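Local atomic coordinates of glutathione transferase gst1-6 (Anopheles dirus, PDB entry 1V2A), a protein that probably catalyses the conjugation of glutathione to electrophilic compounds, releasing a halide ion from halogenated ones, as a homodimeric Delta-class glutathione transferase of a mosquito. Residues 98-111 / 156-168. Sequence-based numbering, arbitrary orientation.
Sequences FDIGTLYKRIIDVI and CLLGTVTALNWLK
F98 presents the edge of its ring to L157, whose CD2 lies 4.1 Å from CD2 of F98, and so begins a contact in which a small buried polar cluster sits at one end of a largely apolar seam. The helices 98-111 and 156-162 run nearly parallel, their axes 9.7 Å apart at an angle of 17°, within the all-helical C-terminal domain of the glutathione transferase fold. D99 supplies the carboxylate of the cluster. With this group anti to the backbone N (chi1 -169°), OD1 offers the syn lone pair to the hydroxyl of T160, which donates to it at 2.6 Å from OG1. The other oxygen, OD2, accepts a hydrogen bond from a water that also donates to C156 O, and a further hydrogen bond joins OD2 to Y65 of helix 64-75, in the N-terminal domain. Farther along, the methyl branch of T160, CG2, meets CG of L103 and, 3.5 Å from CD1 of Y104, the edge of the tyrosine ring. The same edge reaches A163 CB, while the side chain of Y104, which also packs on P10 and P11, lies about 5 Å from the bound glutathione sulfonic acid. I107 follows, its CD1 pressed tightly against CD2 of L164 at 3.3 Å, the two side chains crossing at about a right angle. V110 CG1 then meets L167 CD1 at 3.7 Å, and I111 finishes the seam by laying CG1 against L167 CG and bringing CD1 to W166 CB. L103, I107 and V110 also touch helix 122-141, which extends the apolar packing. The bonds donated by T160 and the water, with that to Y65, could help to stabilise a buried carboxylate at D99, and they tie both helices to the glutathione-binding domain.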
ATOM      1  N   PHE B  98       6.158   1.313  -0.246  1.00 24.84           N
ATOM      2  CA  PHE B  98       7.315   0.500   0.091  1.00 26.95           C
ATOM      3  C   PHE B  98       7.074  -0.019   1.512  1.00 26.78           C
ATOM      4  O   PHE B  98       7.364  -1.171   1.837  1.00 28.09           O
ATOM      5  CB  PHE B  98       8.576   1.370   0.073  1.00 25.56           C
ATOM      6  CG  PHE B  98       9.739   0.762   0.799  1.00 27.25           C
ATOM      7  CD1 PHE B  98      10.445  -0.300   0.244  1.00 27.77           C
ATOM      8  CD2 PHE B  98      10.115   1.236   2.052  1.00 25.05           C
ATOM      9  CE1 PHE B  98      11.510  -0.877   0.929  1.00 27.42           C
ATOM     10  CE2 PHE B  98      11.170   0.668   2.737  1.00 25.80           C
ATOM     11  CZ  PHE B  98      11.871  -0.389   2.180  1.00 24.37           C
ATOM     12  N   ASP B  99       6.515   0.851   2.345  1.00 25.99           N
ATOM     13  CA  ASP B  99       6.233   0.531   3.734  1.00 21.97           C
ATOM     14  C   ASP B  99       5.196  -0.559   3.893  1.00 23.26           C
ATOM     15  O   ASP B  99       5.464  -1.612   4.477  1.00 24.16           O
ATOM     16  CB  ASP B  99       5.753   1.788   4.463  1.00 23.32           C
ATOM     17  CG  ASP B  99       5.682   1.598   5.960  1.00 22.04           C
ATOM     18  OD1 ASP B  99       6.697   1.189   6.551  1.00 24.40           O
ATOM     19  OD2 ASP B  99       4.617   1.861   6.548  1.00 24.32           O
ATOM     20  N   ILE B 100       4.006  -0.311   3.370  1.00 19.21           N
ATOM     21  CA  ILE B 100       2.936  -1.271   3.505  1.00 18.80           C
ATOM     22  C   ILE B 100       3.185  -2.577   2.769  1.00 23.00           C
ATOM     23  O   ILE B 100       2.885  -3.650   3.304  1.00 24.69           O
ATOM     24  CB  ILE B 100       1.581  -0.678   3.038  1.00 16.11           C
ATOM     25  CG1 ILE B 100       0.453  -1.622   3.444  1.00 14.80           C
ATOM     26  CG2 ILE B 100       1.570  -0.468   1.528  1.00 13.78           C
ATOM     27  CD1 ILE B 100      -0.934  -1.150   3.056  1.00 17.34           C
ATOM     28  N   GLY B 101       3.738  -2.494   1.557  1.00 22.61           N
ATOM     29  CA  GLY B 101       3.974  -3.688   0.770  1.00 21.34           C
ATOM     30  C   GLY B 101       5.361  -4.309   0.746  1.00 24.33           C
ATOM     31  O   GLY B 101       5.543  -5.378   0.169  1.00 22.58           O
ATOM     32  N   THR B 102       6.349  -3.669   1.355  1.00 25.11           N
ATOM     33  CA  THR B 102       7.682  -4.250   1.332  1.00 24.72           C
ATOM     34  C   THR B 102       8.270  -4.466   2.710  1.00 24.59           C
ATOM     35  O   THR B 102       8.411  -5.604   3.152  1.00 23.81           O
ATOM     36  CB  THR B 102       8.663  -3.382   0.521  1.00 25.11           C
ATOM     37  OG1 THR B 102       8.199  -3.279  -0.831  1.00 25.50           O
ATOM     38  CG2 THR B 102      10.065  -3.998   0.531  1.00 22.85           C
ATOM     39  N   LEU B 103       8.592  -3.371   3.393  1.00 25.71           N
ATOM     40  CA  LEU B 103       9.206  -3.438   4.716  1.00 23.01           C
ATOM     41  C   LEU B 103       8.326  -3.953   5.836  1.00 23.00           C
ATOM     42  O   LEU B 103       8.680  -4.919   6.500  1.00 23.25           O
ATOM     43  CB  LEU B 103       9.772  -2.067   5.101  1.00 23.69           C
ATOM     44  CG  LEU B 103      10.588  -1.962   6.400  1.00 24.47           C
ATOM     45  CD1 LEU B 103      11.540  -3.139   6.545  1.00 23.85           C
ATOM     46  CD2 LEU B 103      11.368  -0.664   6.386  1.00 25.13           C
ATOM     47  N   TYR B 104       7.181  -3.319   6.060  1.00 23.50           N
ATOM     48  CA  TYR B 104       6.315  -3.757   7.140  1.00 21.01           C
ATOM     49  C   TYR B 104       5.694  -5.126   6.874  1.00 21.62           C
ATOM     50  O   TYR B 104       5.420  -5.892   7.809  1.00 21.59           O
ATOM     51  CB  TYR B 104       5.213  -2.723   7.409  1.00 21.16           C
ATOM     52  CG  TYR B 104       4.495  -2.986   8.714  1.00 20.98           C
ATOM     53  CD1 TYR B 104       5.195  -2.986   9.925  1.00 20.84           C
ATOM     54  CD2 TYR B 104       3.141  -3.318   8.733  1.00 21.08           C
ATOM     55  CE1 TYR B 104       4.569  -3.324  11.127  1.00 20.88           C
ATOM     56  CE2 TYR B 104       2.497  -3.657   9.935  1.00 23.39           C
ATOM     57  CZ  TYR B 104       3.221  -3.658  11.123  1.00 21.01           C
ATOM     58  OH  TYR B 104       2.604  -3.999  12.296  1.00 24.94           O
ATOM     59  N   LYS B 105       5.481  -5.435   5.599  1.00 24.05           N
ATOM     60  CA  LYS B 105       4.897  -6.715   5.210  1.00 26.25           C
ATOM     61  C   LYS B 105       5.809  -7.860   5.611  1.00 26.16           C
ATOM     62  O   LYS B 105       5.357  -8.896   6.103  1.00 26.26           O
ATOM     63  CB  LYS B 105       4.674  -6.757   3.695  1.00 27.30           C
ATOM     64  CG  LYS B 105       4.444  -8.154   3.092  1.00 31.13           C
ATOM     65  CD  LYS B 105       3.050  -8.738   3.382  1.00 35.54           C
ATOM     66  CE  LYS B 105       2.874  -9.121   4.849  1.00 39.19           C
ATOM     67  NZ  LYS B 105       1.545  -9.721   5.171  1.00 40.06           N
ATOM     68  N   ARG B 106       7.100  -7.666   5.384  1.00 25.69           N
ATOM     69  CA  ARG B 106       8.085  -8.680   5.705  1.00 27.30           C
ATOM     70  C   ARG B 106       8.398  -8.732   7.197  1.00 28.10           C
ATOM     71  O   ARG B 106       8.876  -9.748   7.691  1.00 27.73           O
ATOM     72  CB  ARG B 106       9.352  -8.439   4.875  1.00 28.31           C
ATOM     73  CG  ARG B 106       9.106  -8.635   3.375  1.00 29.06           C
ATOM     74  CD  ARG B 106      10.305  -8.239   2.543  1.00 31.71           C
ATOM     75  NE  ARG B 106       9.984  -8.215   1.118  1.00 34.27           N
ATOM     76  CZ  ARG B 106      10.855  -7.906   0.157  1.00 36.57           C
ATOM     77  NH1 ARG B 106      12.109  -7.597   0.467  1.00 34.68           N
ATOM     78  NH2 ARG B 106      10.474  -7.898  -1.116  1.00 33.39           N
ATOM     79  N   ILE B 107       8.118  -7.645   7.916  1.00 28.07           N
ATOM     80  CA  ILE B 107       8.367  -7.616   9.357  1.00 27.85           C
ATOM     81  C   ILE B 107       7.257  -8.369  10.071  1.00 25.84           C
ATOM     82  O   ILE B 107       7.502  -9.312  10.805  1.00 23.86           O
ATOM     83  CB  ILE B 107       8.368  -6.175   9.938  1.00 27.99           C
ATOM     84  CG1 ILE B 107       9.469  -5.333   9.305  1.00 28.48           C
ATOM     85  CG2 ILE B 107       8.534  -6.237  11.448  1.00 27.77           C
ATOM     86  CD1 ILE B 107      10.793  -6.046   9.199  1.00 34.85           C
ATOM     87  N   ILE B 108       6.033  -7.909   9.849  1.00 28.11           N
ATOM     88  CA  ILE B 108       4.840  -8.478  10.447  1.00 27.71           C
ATOM     89  C   ILE B 108       4.659  -9.949  10.066  1.00 27.95           C
ATOM     90  O   ILE B 108       4.074 -10.718  10.826  1.00 23.73           O
ATOM     91  CB  ILE B 108       3.597  -7.639  10.029  1.00 31.46           C
ATOM     92  CG1 ILE B 108       2.932  -7.042  11.269  1.00 31.50           C
ATOM     93  CG2 ILE B 108       2.628  -8.479   9.207  1.00 31.77           C
ATOM     94  CD1 ILE B 108       2.361  -8.059  12.202  1.00 33.69           C
ATOM     95  N   ASP B 109       5.143 -10.336   8.886  1.00 26.66           N
ATOM     96  CA  ASP B 109       5.045 -11.734   8.475  1.00 28.37           C
ATOM     97  C   ASP B 109       5.855 -12.530   9.495  1.00 28.21           C
ATOM     98  O   ASP B 109       5.365 -13.494  10.076  1.00 29.88           O
ATOM     99  CB  ASP B 109       5.623 -11.947   7.072  1.00 27.57           C
ATOM    100  CG  ASP B 109       4.607 -11.681   5.964  1.00 29.75           C
ATOM    101  OD1 ASP B 109       3.424 -11.428   6.276  1.00 30.94           O
ATOM    102  OD2 ASP B 109       4.996 -11.735   4.775  1.00 27.37           O
ATOM    103  N   VAL B 110       7.093 -12.101   9.726  1.00 27.50           N
ATOM    104  CA  VAL B 110       7.959 -12.766  10.691  1.00 25.32           C
ATOM    105  C   VAL B 110       7.314 -12.782  12.080  1.00 25.45           C
ATOM    106  O   VAL B 110       7.259 -13.821  12.736  1.00 26.31           O
ATOM    107  CB  VAL B 110       9.329 -12.066  10.796  1.00 24.10           C
ATOM    108  CG1 VAL B 110      10.225 -12.839  11.741  1.00 25.48           C
ATOM    109  CG2 VAL B 110       9.986 -11.974   9.432  1.00 22.75           C
ATOM    110  N   ILE B 111       6.817 -11.636  12.532  1.00 25.84           N
ATOM    111  CA  ILE B 111       6.204 -11.582  13.853  1.00 24.56           C
ATOM    112  C   ILE B 111       5.037 -12.559  13.977  1.00 26.04           C
ATOM    113  O   ILE B 111       4.898 -13.236  15.003  1.00 28.38           O
ATOM    114  CB  ILE B 111       5.704 -10.156  14.202  1.00 22.82           C
ATOM    115  CG1 ILE B 111       6.885  -9.182  14.248  1.00 22.80           C
ATOM    116  CG2 ILE B 111       4.975 -10.180  15.541  1.00 19.74           C
ATOM    117  CD1 ILE B 111       6.511  -7.754  14.577  1.00 23.47           C
ATOM    118  N   CYS B 156       5.452   7.105   9.114  1.00 25.57           N
ATOM    119  CA  CYS B 156       4.986   5.724   8.912  1.00 27.26           C
ATOM    120  C   CYS B 156       6.125   4.706   9.005  1.00 23.90           C
ATOM    121  O   CYS B 156       5.963   3.638   9.598  1.00 26.00           O
ATOM    122  CB  CYS B 156       4.307   5.559   7.543  1.00 24.80           C
ATOM    123  SG  CYS B 156       2.812   6.552   7.277  1.00 27.08           S
ATOM    124  N   LEU B 157       7.266   5.029   8.408  1.00 21.48           N
ATOM    125  CA  LEU B 157       8.415   4.127   8.431  1.00 22.86           C
ATOM    126  C   LEU B 157       9.030   4.030   9.828  1.00 25.64           C
ATOM    127  O   LEU B 157       9.686   3.036  10.167  1.00 25.25           O
ATOM    128  CB  LEU B 157       9.465   4.596   7.418  1.00 18.90           C
ATOM    129  CG  LEU B 157       9.069   4.374   5.952  1.00 18.39           C
ATOM    130  CD1 LEU B 157      10.035   5.080   5.021  1.00 12.74           C
ATOM    131  CD2 LEU B 157       9.031   2.872   5.679  1.00 12.57           C
ATOM    132  N   LEU B 158       8.825   5.071  10.631  1.00 23.65           N
ATOM    133  CA  LEU B 158       9.337   5.086  11.989  1.00 24.33           C
ATOM    134  C   LEU B 158       8.515   4.086  12.799  1.00 24.95           C
ATOM    135  O   LEU B 158       9.032   3.417  13.683  1.00 23.27           O
ATOM    136  CB  LEU B 158       9.208   6.486  12.593  1.00 24.54           C
ATOM    137  CG  LEU B 158       9.332   6.551  14.118  1.00 25.56           C
ATOM    138  CD1 LEU B 158      10.710   6.036  14.546  1.00 26.59           C
ATOM    139  CD2 LEU B 158       9.111   7.988  14.580  1.00 24.67           C
ATOM    140  N   GLY B 159       7.228   3.980  12.490  1.00 24.93           N
ATOM    141  CA  GLY B 159       6.398   3.035  13.214  1.00 26.46           C
ATOM    142  C   GLY B 159       6.839   1.629  12.857  1.00 25.14           C
ATOM    143  O   GLY B 159       7.024   0.772  13.715  1.00 27.15           O
ATOM    144  N   THR B 160       7.034   1.413  11.565  1.00 24.51           N
ATOM    145  CA  THR B 160       7.443   0.126  11.037  1.00 23.12           C
ATOM    146  C   THR B 160       8.781  -0.369  11.552  1.00 23.75           C
ATOM    147  O   THR B 160       8.919  -1.536  11.895  1.00 23.38           O
ATOM    148  CB  THR B 160       7.505   0.190   9.512  1.00 21.91           C
ATOM    149  OG1 THR B 160       6.192   0.482   9.013  1.00 22.59           O
ATOM    150  CG2 THR B 160       8.002  -1.129   8.932  1.00 18.20           C
ATOM    151  N   VAL B 161       9.772   0.513  11.606  1.00 25.73           N
ATOM    152  CA  VAL B 161      11.094   0.103  12.057  1.00 26.06           C
ATOM    153  C   VAL B 161      11.200  -0.201  13.548  1.00 24.90           C
ATOM    154  O   VAL B 161      11.872  -1.150  13.922  1.00 22.09           O
ATOM    155  CB  VAL B 161      12.162   1.147  11.671  1.00 25.61           C
ATOM    156  CG1 VAL B 161      13.538   0.687  12.126  1.00 24.92           C
ATOM    157  CG2 VAL B 161      12.152   1.345  10.164  1.00 26.68           C
ATOM    158  N   THR B 162      10.548   0.587  14.400  1.00 24.63           N
ATOM    159  CA  THR B 162      10.633   0.326  15.831  1.00 27.58           C
ATOM    160  C   THR B 162       9.867  -0.948  16.187  1.00 28.39           C
ATOM    161  O   THR B 162       9.995  -1.471  17.298  1.00 27.88           O
ATOM    162  CB  THR B 162      10.072   1.497  16.692  1.00 31.24           C
ATOM    163  OG1 THR B 162       8.667   1.324  16.898  1.00 33.55           O
ATOM    164  CG2 THR B 162      10.323   2.831  16.019  1.00 28.39           C
ATOM    165  N   ALA B 163       9.065  -1.438  15.245  1.00 25.69           N
ATOM    166  CA  ALA B 163       8.293  -2.653  15.457  1.00 23.69           C
ATOM    167  C   ALA B 163       9.240  -3.844  15.427  1.00 25.21           C
ATOM    168  O   ALA B 163       8.887  -4.937  15.861  1.00 22.39           O
ATOM    169  CB  ALA B 163       7.223  -2.805  14.377  1.00 25.79           C
ATOM    170  N   LEU B 164      10.440  -3.618  14.901  1.00 27.03           N
ATOM    171  CA  LEU B 164      11.467  -4.655  14.829  1.00 30.43           C
ATOM    172  C   LEU B 164      11.903  -5.049  16.233  1.00 30.76           C
ATOM    173  O   LEU B 164      12.577  -6.058  16.425  1.00 31.38           O
ATOM    174  CB  LEU B 164      12.687  -4.153  14.041  1.00 28.93           C
ATOM    175  CG  LEU B 164      12.580  -4.186  12.509  1.00 32.84           C
ATOM    176  CD1 LEU B 164      13.816  -3.554  11.895  1.00 29.54           C
ATOM    177  CD2 LEU B 164      12.423  -5.635  12.027  1.00 28.77           C
ATOM    178  N   ASN B 165      11.519  -4.236  17.209  1.00 32.41           N
ATOM    179  CA  ASN B 165      11.864  -4.485  18.601  1.00 34.62           C
ATOM    180  C   ASN B 165      11.315  -5.800  19.162  1.00 34.66           C
ATOM    181  O   ASN B 165      11.904  -6.375  20.082  1.00 31.06           O
ATOM    182  CB  ASN B 165      11.381  -3.326  19.478  1.00 38.26           C
ATOM    183  CG  ASN B 165      12.241  -2.090  19.329  1.00 40.08           C
ATOM    184  OD1 ASN B 165      13.465  -2.183  19.272  1.00 42.30           O
ATOM    185  ND2 ASN B 165      11.612  -0.924  19.288  1.00 42.61           N
ATOM    186  N   TRP B 166      10.193  -6.268  18.626  1.00 31.88           N
ATOM    187  CA  TRP B 166       9.599  -7.511  19.111  1.00 33.73           C
ATOM    188  C   TRP B 166      10.450  -8.711  18.710  1.00 34.07           C
ATOM    189  O   TRP B 166      10.364  -9.776  19.314  1.00 32.96           O
ATOM    190  CB  TRP B 166       8.191  -7.701  18.548  1.00 31.97           C
ATOM    191  CG  TRP B 166       7.180  -6.716  19.035  1.00 33.40           C
ATOM    192  CD1 TRP B 166       6.813  -5.552  18.430  1.00 33.88           C
ATOM    193  CD2 TRP B 166       6.374  -6.826  20.213  1.00 34.70           C
ATOM    194  NE1 TRP B 166       5.824  -4.929  19.154  1.00 34.63           N
ATOM    195  CE2 TRP B 166       5.535  -5.691  20.257  1.00 34.67           C
ATOM    196  CE3 TRP B 166       6.274  -7.779  21.241  1.00 35.79           C
ATOM    197  CZ2 TRP B 166       4.609  -5.480  21.283  1.00 34.33           C
ATOM    198  CZ3 TRP B 166       5.350  -7.569  22.263  1.00 35.49           C
ATOM    199  CH2 TRP B 166       4.532  -6.428  22.274  1.00 34.48           C
ATOM    200  N   LEU B 167      11.272  -8.530  17.684  1.00 35.58           N
ATOM    201  CA  LEU B 167      12.118  -9.605  17.192  1.00 39.53           C
ATOM    202  C   LEU B 167      13.563  -9.412  17.609  1.00 41.48           C
ATOM    203  O   LEU B 167      14.440 -10.154  17.172  1.00 44.07           O
ATOM    204  CB  LEU B 167      12.044  -9.672  15.663  1.00 37.66           C
ATOM    205  CG  LEU B 167      10.672  -9.916  15.034  1.00 37.32           C
ATOM    206  CD1 LEU B 167      10.752  -9.699  13.532  1.00 34.83           C
ATOM    207  CD2 LEU B 167      10.202 -11.321  15.359  1.00 36.55           C
ATOM    208  N   LYS B 168      13.820  -8.419  18.453  1.00 43.29           N
ATOM    209  CA  LYS B 168      15.187  -8.157  18.882  1.00 43.94           C
ATOM    210  C   LYS B 168      16.102  -8.162  17.665  1.00 42.96           C
ATOM    211  O   LYS B 168      17.278  -8.514  17.755  1.00 43.35           O
ATOM    212  CB  LYS B 168      15.636  -9.216  19.892  1.00 43.64           C
ATOM    213  CG  LYS B 168      15.597  -8.737  21.321  1.00 43.75           C
ATOM    214  CD  LYS B 168      14.264  -8.093  21.660  1.00 46.23           C
ATOM    215  CE  LYS B 168      14.338  -7.387  23.001  1.00 46.12           C
ATOM    216  NZ  LYS B 168      13.085  -6.643  23.286  1.00 49.13           N
TER
HETATM  217  O   HOH W   1       3.693   2.294   9.221  1.00 20.30           O